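Long-range contacts in esterase (uncultured bacterium FLS12, PDB 4RGY), which hydrolyses ester bonds as a low-temperature-active alkaline esterase, probably through the serine-based chemistry of the alpha/beta-hydrolase superfamily: residues M20-P25 against S109-A114; F85-A90 against N176-L181. All coordinates share one frame; numbering follows the deposited sequence.

Contact 1. Residues M20-P25 against S109-A114; sequences MTVILP and SFFPLA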
ATOM      1  N   MET A  20       0.703  10.340   0.509  1.00 11.80           N
ATOM      2  CA  MET A  20       0.393  10.693   1.892  1.00 10.89           C
ATOM      3  C   MET A  20      -0.440   9.583   2.515  1.00 11.64           C
ATOM      4  O   MET A  20      -1.044   8.760   1.812  1.00 12.12           O
ATOM      5  CB  MET A  20      -0.369  12.016   1.972  1.00 13.60           C
ATOM      6  CG  MET A  20      -1.754  11.975   1.358  1.00 13.03           C
ATOM      7  SD  MET A  20      -2.553  13.573   1.570  1.00 14.36           S
ATOM      8  CE  MET A  20      -3.891  13.431   0.390  1.00 19.05           C
ATOM      9  N   THR A  21      -0.468   9.550   3.848  1.00 11.38           N
ATOM     10  CA  THR A  21      -1.321   8.623   4.578  1.00 12.49           C
ATOM     11  C   THR A  21      -2.402   9.436   5.260  1.00 11.24           C
ATOM     12  O   THR A  21      -2.105  10.459   5.872  1.00 12.59           O
ATOM     13  CB  THR A  21      -0.515   7.895   5.659  1.00 12.75           C
ATOM     14  OG1 THR A  21       0.599   7.229   5.044  1.00 14.92           O
ATOM     15  CG2 THR A  21      -1.374   6.889   6.398  1.00 14.47           C
ATOM     16  N   VAL A  22      -3.648   8.997   5.142  1.00 12.39           N
ATOM     17  CA  VAL A  22      -4.767   9.691   5.768  1.00 13.52           C
ATOM     18  C   VAL A  22      -5.576   8.702   6.593  1.00 12.40           C
ATOM     19  O   VAL A  22      -5.858   7.588   6.148  1.00 13.65           O
ATOM     20  CB  VAL A  22      -5.673  10.362   4.703  1.00 11.63           C
ATOM     21  CG1 VAL A  22      -6.955  10.890   5.321  1.00 15.94           C
ATOM     22  CG2 VAL A  22      -4.916  11.484   3.992  1.00 14.05           C
ATOM     23  N   ILE A  23      -5.948   9.100   7.808  1.00 12.54           N
ATOM     24  CA  ILE A  23      -6.926   8.310   8.544  1.00 13.89           C
ATOM     25  C   ILE A  23      -8.185   9.131   8.783  1.00 14.64           C
ATOM     26  O   ILE A  23      -8.111  10.308   9.148  1.00 14.70           O
ATOM     27  CB  ILE A  23      -6.371   7.715   9.844  1.00 18.67           C
ATOM     28  CG1 ILE A  23      -5.631   8.754  10.659  1.00 17.75           C
ATOM     29  CG2 ILE A  23      -5.428   6.559   9.541  1.00 21.06           C
ATOM     30  CD1 ILE A  23      -5.073   8.193  11.966  1.00 18.97           C
ATOM     31  N   LEU A  24      -9.330   8.501   8.520  1.00 14.13           N
ATOM     32  CA  LEU A  24     -10.636   9.150   8.581  1.00 16.78           C
ATOM     33  C   LEU A  24     -11.517   8.379   9.532  1.00 19.21           C
ATOM     34  O   LEU A  24     -11.521   7.150   9.510  1.00 18.59           O
ATOM     35  CB  LEU A  24     -11.335   9.067   7.225  1.00 18.48           C
ATOM     36  CG  LEU A  24     -11.248  10.082   6.104  1.00 26.07           C
ATOM     37  CD1 LEU A  24     -12.323   9.737   5.062  1.00 23.09           C
ATOM     38  CD2 LEU A  24     -11.423  11.503   6.627  1.00 23.84           C
ATOM     39  N   PRO A  25     -12.306   9.089  10.346  1.00 16.87           N
ATOM     40  CA  PRO A  25     -13.343   8.382  11.092  1.00 19.48           C
ATOM     41  C   PRO A  25     -14.375   7.797  10.134  1.00 19.30           C
ATOM     42  O   PRO A  25     -14.704   8.435   9.134  1.00 20.26           O
ATOM     43  CB  PRO A  25     -13.982   9.492  11.937  1.00 19.18           C
ATOM     44  CG  PRO A  25     -12.945  10.601  11.980  1.00 18.55           C
ATOM     45  CD  PRO A  25     -12.264  10.530  10.655  1.00 17.45           C
ATOM     46  N   SER A 109     -10.031  18.170  -1.018  1.00 15.16           N
ATOM     47  CA  SER A 109     -10.709  17.806  -2.261  1.00 17.93           C
ATOM     48  C   SER A 109     -11.012  16.302  -2.308  1.00 16.97           C
ATOM     49  O   SER A 109     -12.035  15.885  -2.854  1.00 19.55           O
ATOM     50  CB  SER A 109      -9.883  18.233  -3.478  1.00 20.04           C
ATOM     51  OG  SER A 109      -8.852  17.302  -3.778  1.00 21.02           O
ATOM     52  N   PHE A 110     -10.140  15.489  -1.709  1.00 15.38           N
ATOM     53  CA  PHE A 110     -10.312  14.038  -1.731  1.00 15.57           C
ATOM     54  C   PHE A 110     -11.262  13.542  -0.638  1.00 14.86           C
ATOM     55  O   PHE A 110     -12.035  12.597  -0.840  1.00 14.49           O
ATOM     56  CB  PHE A 110      -8.974  13.332  -1.492  1.00 15.77           C
ATOM     57  CG  PHE A 110      -7.920  13.596  -2.534  1.00 14.79           C
ATOM     58  CD1 PHE A 110      -8.248  13.960  -3.832  1.00 15.02           C
ATOM     59  CD2 PHE A 110      -6.577  13.443  -2.203  1.00 14.43           C
ATOM     60  CE1 PHE A 110      -7.246  14.185  -4.777  1.00 17.17           C
ATOM     61  CE2 PHE A 110      -5.579  13.668  -3.132  1.00 16.25           C
ATOM     62  CZ  PHE A 110      -5.908  14.042  -4.418  1.00 15.45           C
ATOM     63  N   PHE A 111     -11.160  14.144   0.546  1.00 14.72           N
ATOM     64  CA  PHE A 111     -11.774  13.616   1.760  1.00 15.96           C
ATOM     65  C   PHE A 111     -12.714  14.631   2.403  1.00 15.27           C
ATOM     66  O   PHE A 111     -12.598  15.835   2.154  1.00 15.33           O
ATOM     67  CB  PHE A 111     -10.688  13.186   2.765  1.00 15.80           C
ATOM     68  CG  PHE A 111      -9.816  12.056   2.275  1.00 14.41           C
ATOM     69  CD1 PHE A 111     -10.334  10.771   2.144  1.00 14.96           C
ATOM     70  CD2 PHE A 111      -8.487  12.278   1.954  1.00 14.13           C
ATOM     71  CE1 PHE A 111      -9.534   9.731   1.695  1.00 14.84           C
ATOM     72  CE2 PHE A 111      -7.685  11.235   1.502  1.00 13.10           C
ATOM     73  CZ  PHE A 111      -8.216   9.960   1.380  1.00 13.26           C
ATOM     74  N   PRO A 112     -13.652  14.154   3.231  1.00 14.92           N
ATOM     75  CA  PRO A 112     -14.635  15.044   3.858  1.00 15.84           C
ATOM     76  C   PRO A 112     -14.034  15.751   5.070  1.00 16.90           C
ATOM     77  O   PRO A 112     -14.397  15.483   6.220  1.00 17.55           O
ATOM     78  CB  PRO A 112     -15.761  14.081   4.256  1.00 16.95           C
ATOM     79  CG  PRO A 112     -15.075  12.788   4.490  1.00 17.99           C
ATOM     80  CD  PRO A 112     -13.953  12.734   3.486  1.00 15.80           C
ATOM     81  N   LEU A 113     -13.105  16.658   4.781  1.00 15.49           N
ATOM     82  CA  LEU A 113     -12.354  17.370   5.805  1.00 17.64           C
ATOM     83  C   LEU A 113     -12.824  18.809   5.963  1.00 16.44           C
ATOM     84  O   LEU A 113     -13.181  19.471   4.984  1.00 16.67           O
ATOM     85  CB  LEU A 113     -10.869  17.364   5.446  1.00 16.05           C
ATOM     86  CG  LEU A 113     -10.242  16.003   5.138  1.00 15.41           C
ATOM     87  CD1 LEU A 113      -8.758  16.195   4.888  1.00 15.83           C
ATOM     88  CD2 LEU A 113     -10.465  15.010   6.256  1.00 16.10           C
ATOM     89  N   ALA A 114     -12.809  19.287   7.204  1.00 18.08           N
ATOM     90  CA  ALA A 114     -13.127  20.685   7.504  1.00 20.09           C
ATOM     91  C   ALA A 114     -12.134  21.652   6.877  1.00 19.58           C
ATOM     92  O   ALA A 114     -10.991  21.296   6.586  1.00 17.89           O
ATOM     93  CB  ALA A 114     -13.176  20.905   9.006  1.00 20.44           C
TER
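V22 and F111 reach toward each other tip to tip. With CG1 of V22 anti to the backbone N (chi1 171°), that methyl stands over one face of the F111 ring, displaced toward the rim, in a CH-pi contact 4.1 Å from the ring centroid and 18° off the normal. The other methyl, V22 CG2, comes to 3.7 Å from F111 CE2. L24 crosses the same ring obliquely, its CD1 lying 3.7 Å from F111 CD1, so the aromatic group is gripped by two residues of one strand. The branches of L24 part here: CD1 also rests 3.8 Å from P112 CD, whereas CD2 turns to L113 CD2 at 3.7 Å. In fold terms this is strand 16-25 of the central alpha/beta-hydrolase sheet, held against the C-terminal end of helix 95-110, where F111 is the first residue to leave helical geometry and P112 centres an inverse gamma turn. An alanine in place of F111 would probably open a gap beneath V22 and L24, leaving the valine methyls without their aromatic partner. At the other end of the interface M20, its chain extended beyond CG, brings CE to the edge of the F110 ring near its plane, 3.7 Å from F110 CD2. Further aromatic groups extend this apolar surface: F5 of the same chain meets F111, while F5 of the second subunit stacks edge-to-face with F110, and F110 of that subunit packs on F111 and P112.

Contact 2. Residues F85-A90 against N176-L181; sequences FYTDMA and NIFGDL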
ATOM      1  N   PHE A  85      12.839  20.559   5.195  1.00 12.64           N
ATOM      2  CA  PHE A  85      12.507  21.464   6.285  1.00 11.57           C
ATOM      3  C   PHE A  85      11.271  22.328   5.977  1.00 11.32           C
ATOM      4  O   PHE A  85      11.166  23.451   6.456  1.00 12.89           O
ATOM      5  CB  PHE A  85      13.724  22.325   6.696  1.00 13.48           C
ATOM      6  CG  PHE A  85      14.452  21.784   7.883  1.00 14.33           C
ATOM      7  CD1 PHE A  85      15.381  20.760   7.739  1.00 13.92           C
ATOM      8  CD2 PHE A  85      14.176  22.263   9.155  1.00 15.55           C
ATOM      9  CE1 PHE A  85      16.026  20.236   8.839  1.00 18.06           C
ATOM     10  CE2 PHE A  85      14.826  21.746  10.264  1.00 17.77           C
ATOM     11  CZ  PHE A  85      15.755  20.736  10.102  1.00 18.68           C
ATOM     12  N   TYR A  86      10.323  21.790   5.210  1.00 11.03           N
ATOM     13  CA  TYR A  86       9.057  22.502   4.978  1.00 11.28           C
ATOM     14  C   TYR A  86       9.323  23.889   4.391  1.00 12.37           C
ATOM     15  O   TYR A  86       8.657  24.866   4.727  1.00 13.57           O
ATOM     16  CB  TYR A  86       8.235  22.556   6.289  1.00 12.83           C
ATOM     17  CG  TYR A  86       7.952  21.151   6.779  1.00 11.37           C
ATOM     18  CD1 TYR A  86       6.838  20.450   6.340  1.00 11.77           C
ATOM     19  CD2 TYR A  86       8.834  20.502   7.638  1.00 12.62           C
ATOM     20  CE1 TYR A  86       6.596  19.147   6.747  1.00 11.76           C
ATOM     21  CE2 TYR A  86       8.599  19.196   8.057  1.00 12.08           C
ATOM     22  CZ  TYR A  86       7.478  18.526   7.602  1.00 11.69           C
ATOM     23  OH  TYR A  86       7.234  17.225   7.968  1.00 12.29           O
ATOM     24  N   THR A  87      10.297  23.950   3.487  1.00 10.50           N
ATOM     25  CA  THR A  87      10.781  25.210   2.931  1.00 11.23           C
ATOM     26  C   THR A  87      10.686  25.224   1.400  1.00 11.55           C
ATOM     27  O   THR A  87      10.880  24.188   0.752  1.00 13.72           O
ATOM     28  CB  THR A  87      12.249  25.429   3.366  1.00 11.52           C
ATOM     29  OG1 THR A  87      12.313  25.446   4.798  1.00 11.95           O
ATOM     30  CG2 THR A  87      12.826  26.745   2.834  1.00 11.98           C
ATOM     31  N   ASP A  88      10.356  26.380   0.827  1.00 11.71           N
ATOM     32  CA  ASP A  88      10.525  26.565  -0.608  1.00 12.49           C
ATOM     33  C   ASP A  88      12.020  26.709  -0.832  1.00 12.34           C
ATOM     34  O   ASP A  88      12.615  27.766  -0.604  1.00 13.05           O
ATOM     35  CB  ASP A  88       9.750  27.781  -1.113  1.00 13.36           C
ATOM     36  CG  ASP A  88       8.266  27.507  -1.261  1.00 13.43           C
ATOM     37  OD1 ASP A  88       7.858  26.323  -1.214  1.00 13.52           O
ATOM     38  OD2 ASP A  88       7.485  28.466  -1.452  1.00 16.00           O
ATOM     39  N   MET A  89      12.636  25.613  -1.253  1.00 13.26           N
ATOM     40  CA  MET A  89      14.083  25.491  -1.244  1.00 13.61           C
ATOM     41  C   MET A  89      14.774  26.440  -2.208  1.00 16.45           C
ATOM     42  O   MET A  89      14.295  26.677  -3.317  1.00 15.94           O
ATOM     43  CB  MET A  89      14.465  24.049  -1.566  1.00 15.23           C
ATOM     44  CG  MET A  89      14.000  23.063  -0.494  1.00 15.87           C
ATOM     45  SD  MET A  89      14.354  21.338  -0.902  1.00 16.83           S
ATOM     46  CE  MET A  89      16.134  21.333  -0.765  1.00 19.91           C
ATOM     47  N   ALA A  90      15.903  26.989  -1.769  1.00 15.93           N
ATOM     48  CA  ALA A  90      16.741  27.821  -2.625  1.00 15.19           C
ATOM     49  C   ALA A  90      17.243  27.005  -3.819  1.00 16.24           C
ATOM     50  O   ALA A  90      17.313  27.508  -4.952  1.00 17.65           O
ATOM     51  CB  ALA A  90      17.911  28.369  -1.834  1.00 16.24           C
ATOM     52  N   ASN A 176      21.222  24.372   0.337  1.00 16.20           N
ATOM     53  CA  ASN A 176      20.204  23.988  -0.640  1.00 16.56           C
ATOM     54  C   ASN A 176      18.805  24.338  -0.153  1.00 14.92           C
ATOM     55  O   ASN A 176      17.953  24.775  -0.928  1.00 16.24           O
ATOM     56  CB  ASN A 176      20.263  22.494  -0.941  1.00 17.24           C
ATOM     57  CG  ASN A 176      21.557  22.080  -1.609  1.00 18.25           C
ATOM     58  OD1 ASN A 176      22.272  22.903  -2.176  1.00 20.33           O
ATOM     59  ND2 ASN A 176      21.862  20.788  -1.540  1.00 21.35           N
ATOM     60  N   ILE A 177      18.572  24.148   1.138  1.00 14.07           N
ATOM     61  CA  ILE A 177      17.274  24.465   1.717  1.00 14.12           C
ATOM     62  C   ILE A 177      17.054  25.972   1.834  1.00 13.95           C
ATOM     63  O   ILE A 177      16.072  26.508   1.311  1.00 15.19           O
ATOM     64  CB  ILE A 177      17.116  23.822   3.107  1.00 14.82           C
ATOM     65  CG1 ILE A 177      17.108  22.293   2.985  1.00 15.17           C
ATOM     66  CG2 ILE A 177      15.834  24.315   3.773  1.00 15.50           C
ATOM     67  CD1 ILE A 177      17.336  21.581   4.298  1.00 16.29           C
ATOM     68  N   PHE A 178      17.992  26.661   2.482  1.00 14.57           N
ATOM     69  CA  PHE A 178      17.778  28.042   2.907  1.00 16.35           C
ATOM     70  C   PHE A 178      18.475  29.110   2.088  1.00 17.58           C
ATOM     71  O   PHE A 178      18.162  30.293   2.240  1.00 19.55           O
ATOM     72  CB  PHE A 178      18.196  28.212   4.371  1.00 15.77           C
ATOM     73  CG  PHE A 178      17.349  27.435   5.331  1.00 15.13           C
ATOM     74  CD1 PHE A 178      16.025  27.790   5.537  1.00 16.06           C
ATOM     75  CD2 PHE A 178      17.873  26.355   6.031  1.00 15.94           C
ATOM     76  CE1 PHE A 178      15.226  27.084   6.414  1.00 16.18           C
ATOM     77  CE2 PHE A 178      17.083  25.640   6.911  1.00 16.00           C
ATOM     78  CZ  PHE A 178      15.753  26.012   7.105  1.00 15.59           C
ATOM     79  N   GLY A 179      19.417  28.712   1.238  1.00 16.85           N
ATOM     80  CA  GLY A 179      20.190  29.679   0.470  1.00 19.02           C
ATOM     81  C   GLY A 179      21.333  30.285   1.260  1.00 18.39           C
ATOM     82  O   GLY A 179      22.198  29.567   1.761  1.00 20.32           O
ATOM     83  N   ASP A 180      21.345  31.609   1.359  1.00 20.47           N
ATOM     84  CA  ASP A 180      22.375  32.310   2.113  1.00 21.46           C
ATOM     85  C   ASP A 180      22.123  32.134   3.609  1.00 17.36           C
ATOM     86  O   ASP A 180      21.220  32.759   4.165  1.00 18.75           O
ATOM     87  CB  ASP A 180      22.347  33.795   1.752  1.00 22.84           C
ATOM     88  CG  ASP A 180      23.454  34.592   2.427  1.00 22.36           C
ATOM     89  OD1 ASP A 180      24.198  34.045   3.270  1.00 24.66           O
ATOM     90  OD2 ASP A 180      23.573  35.791   2.100  1.00 31.26           O
ATOM     91  N   LEU A 181      22.932  31.300   4.255  1.00 16.76           N
ATOM     92  CA  LEU A 181      22.740  31.001   5.675  1.00 17.66           C
ATOM     93  C   LEU A 181      22.880  32.240   6.561  1.00 20.16           C
ATOM     94  O   LEU A 181      22.222  32.345   7.598  1.00 18.99           O
ATOM     95  CB  LEU A 181      23.693  29.895   6.141  1.00 20.22           C
ATOM     96  CG  LEU A 181      23.579  28.565   5.382  1.00 19.09           C
ATOM     97  CD1 LEU A 181      24.492  27.510   5.994  1.00 22.64           C
ATOM     98  CD2 LEU A 181      22.130  28.069   5.323  1.00 19.31           C
TER
HETATM   99  O   HOH W   1      14.773  29.011   0.936  1.00 18.82           O
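I177 sits at the apolar centre; its CG1-CD1 arm meets F85 and M89, its CG2 methyl T87 and the F178 ring. I177 CD1 lies 4.0 Å from F85 CD1. CG2, placed anti to the backbone N, meets T87 CB at 3.8 Å and also covers the centre of one face of the F178 ring. M89 bends at chi3 (69°), its CE 4.0 Å from I177 CG1. T87 crosses both I177 and F178 at about a right angle; its OG1, 3.7 Å from F178 CE1, donates to F85 O. This loop, between strand 75-79 and helix 95-110, here meets the end of helix 170-178, and F85 lies near, without touching, the probable nucleophile elbow and Ser-His-Asp triad. Past the helix G179 takes a positive phi (81°), where a CB would collide with F178 O and also lie tight against A90 CB. At the polar edge I177 O accepts a bond from A90 N of 3.1 Å, the donor well above the carbonyl plane, and a CA-H...O contact from M89. A water donates both to this oxygen and to D88 O. N176 OD1 is hydrogen-bonded to H91 ND1 of the third subunit, so this helix end also lies at a subunit interface. The irregular loop is thus probably held to the helix largely through main-chain groups, the apolar contacts of I177 adding to them.

From the N terminus, the chain lays down strand 2-11, then strand 16-25, which holds the first half of contact 1, and passes through strands 45-49 and 75-79 before the loop holding 85-90. Helix 95-110 follows, and at its end residues 109-114 return to strand 16-25, closing the loop of contact 1. Contact 2 is by then already open; it closes only after strands 120-125 and 145-149, when helix 170-178 delivers 176-181. The two closures cross, the second starting inside the first and ending beyond it. Their centres lie about 29 Å apart and they do not touch. Contact 1 ties an antiparallel strand to a helix end, contact 2 a loop to another helix end.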